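Local coordinates for protein methylxanthine N1-demethylase NdmA (Pseudomonas putida, PDB 6ICN) that catalyses the N1-demethylation of caffeine to theobromine and formaldehyde, the first step of caffeine degradation, as a Rieske-type non-heme iron oxygenase, at residues C39-T42 and E43-A47. Numbering follows the deposited sequence.
Sequences CTVT and ELEKA
A capping box formed by T40 and E43 starts helix 41-47 directly where strand 35-40 ends, and two reciprocal side-chain-to-backbone bonds define it. In one, E43 N donates to T40 OG1 at 2.8 Å, with an N-H...O angle of 160°. In the other, T40 N donates to E43 OE1 at 2.9 Å, meeting the anti lone pair of that oxygen, the one turned away from OE2. The T40 hydroxyl reaches the helix because chi1 of 66° sets OG1 between its own backbone N and carbonyl carbon. E43 has CG beside its backbone N (chi1 -76°) and an extended chain beyond it; the two side chains cross at about a right angle, with E43 CG 3.3 Å from T40 OG1. OE1 also lies 3.2 Å from C39 CA, against the last residues of the strand, and forms a salt bridge with K279 NZ, on strand 277-286. With an alanine here there is no carboxylate, which would probably leave the T40 amide without its side-chain acceptor and K279 without its salt-bridge partner.

Behind the cap, L44 N, E45 N and K46 N bond to the carbonyl oxygens of T40, V41 and T42, the i to i+4 pattern of an alpha-helix. One turn along, V41 CG1 touches E45 OE2 at 3.3 Å, and a water joins T42 OG1 to E45 OE1, which also bonds S292 of the second subunit. T42 CG2 runs alongside K46 CD, 3.6 Å away.

The junction lies within the Rieske domain: C39 pairs with I141 of strand 140-144, and L44 packs on L55 and Y73. E43 touches P172 of strand 166-175, in the seven-stranded sheet that also carries K279, and Y294 of the second subunit packs against T42, E45 and K46.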
loop_
_atom_site.group_PDB
_atom_site.type_symbol
_atom_site.label_atom_id
_atom_site.label_comp_id
_atom_site.label_asym_id
_atom_site.label_seq_id
_atom_site.Cartn_x
_atom_site.Cartn_y
_atom_site.Cartn_z
ATOM N N CYS A 39 -19.642 6.524 22.236
ATOM C CA CYS A 39 -18.450 7.281 21.885
ATOM C C CYS A 39 -17.988 8.017 23.125
ATOM O O CYS A 39 -18.736 8.141 24.101
ATOM C CB CYS A 39 -18.732 8.260 20.738
ATOM S SG CYS A 39 -19.905 9.609 21.128
ATOM N N THR A 40 -16.735 8.464 23.098
ATOM C CA THR A 40 -16.294 9.422 24.100
ATOM C C THR A 40 -16.737 10.824 23.695
ATOM O O THR A 40 -17.017 11.101 22.520
ATOM C CB THR A 40 -14.770 9.419 24.263
ATOM O OG1 THR A 40 -14.160 9.893 23.050
ATOM C CG2 THR A 40 -14.255 8.010 24.583
ATOM N N VAL A 41 -16.820 11.706 24.697
ATOM C CA VAL A 41 -17.069 13.121 24.413
ATOM C C VAL A 41 -15.988 13.663 23.489
ATOM O O VAL A 41 -16.278 14.381 22.521
ATOM C CB VAL A 41 -17.168 13.930 25.721
ATOM C CG1 VAL A 41 -17.239 15.444 25.424
ATOM C CG2 VAL A 41 -18.415 13.501 26.503
ATOM N N THR A 42 -14.738 13.253 23.726
ATOM C CA THR A 42 -13.625 13.627 22.854
ATOM C C THR A 42 -13.887 13.235 21.397
ATOM O O THR A 42 -13.698 14.052 20.482
ATOM C CB THR A 42 -12.340 12.998 23.386
ATOM O OG1 THR A 42 -11.998 13.657 24.617
ATOM C CG2 THR A 42 -11.191 13.178 22.377
ATOM N N GLU A 43 -14.361 12.005 21.156
ATOM C CA GLU A 43 -14.700 11.617 19.785
ATOM C C GLU A 43 -15.773 12.520 19.187
ATOM O O GLU A 43 -15.680 12.914 18.018
ATOM C CB GLU A 43 -15.168 10.161 19.743
ATOM C CG GLU A 43 -14.079 9.143 19.862
ATOM C CD GLU A 43 -14.641 7.741 19.798
ATOM O OE1 GLU A 43 -15.510 7.424 20.628
ATOM O OE2 GLU A 43 -14.218 6.956 18.916
ATOM N N LEU A 44 -16.809 12.862 19.970
ATOM C CA LEU A 44 -17.836 13.749 19.443
ATOM C C LEU A 44 -17.245 15.101 19.055
ATOM O O LEU A 44 -17.545 15.634 17.979
ATOM C CB LEU A 44 -18.953 13.909 20.479
ATOM C CG LEU A 44 -20.104 14.842 20.099
ATOM C CD1 LEU A 44 -20.716 14.536 18.749
ATOM C CD2 LEU A 44 -21.173 14.696 21.174
ATOM N N GLU A 45 -16.389 15.652 19.910
ATOM C CA GLU A 45 -15.849 16.993 19.665
ATOM C C GLU A 45 -14.871 17.009 18.505
ATOM O O GLU A 45 -14.781 18.019 17.784
ATOM C CB GLU A 45 -15.176 17.514 20.938
ATOM C CG GLU A 45 -16.185 17.785 22.043
ATOM C CD GLU A 45 -15.558 18.258 23.335
ATOM O OE1 GLU A 45 -14.338 18.486 23.381
ATOM O OE2 GLU A 45 -16.301 18.428 24.325
ATOM N N LYS A 46 -14.165 15.895 18.282
ATOM C CA LYS A 46 -13.216 15.800 17.173
ATOM C C LYS A 46 -13.872 15.507 15.828
ATOM O O LYS A 46 -13.225 15.699 14.790
ATOM C CB LYS A 46 -12.183 14.704 17.448
ATOM C CG LYS A 46 -11.132 15.118 18.463
ATOM C CD LYS A 46 -10.305 13.932 18.947
ATOM C CE LYS A 46 -9.307 13.464 17.914
ATOM N NZ LYS A 46 -8.287 12.601 18.568
ATOM N N ALA A 47 -15.130 15.049 15.821
ATOM C CA ALA A 47 -15.739 14.538 14.592
ATOM C C ALA A 47 -15.868 15.617 13.525
ATOM O O ALA A 47 -15.691 15.344 12.331
ATOM C CB ALA A 47 -17.120 13.946 14.894
HETATM O O HOH W 1 -13.000 16.219 25.304
#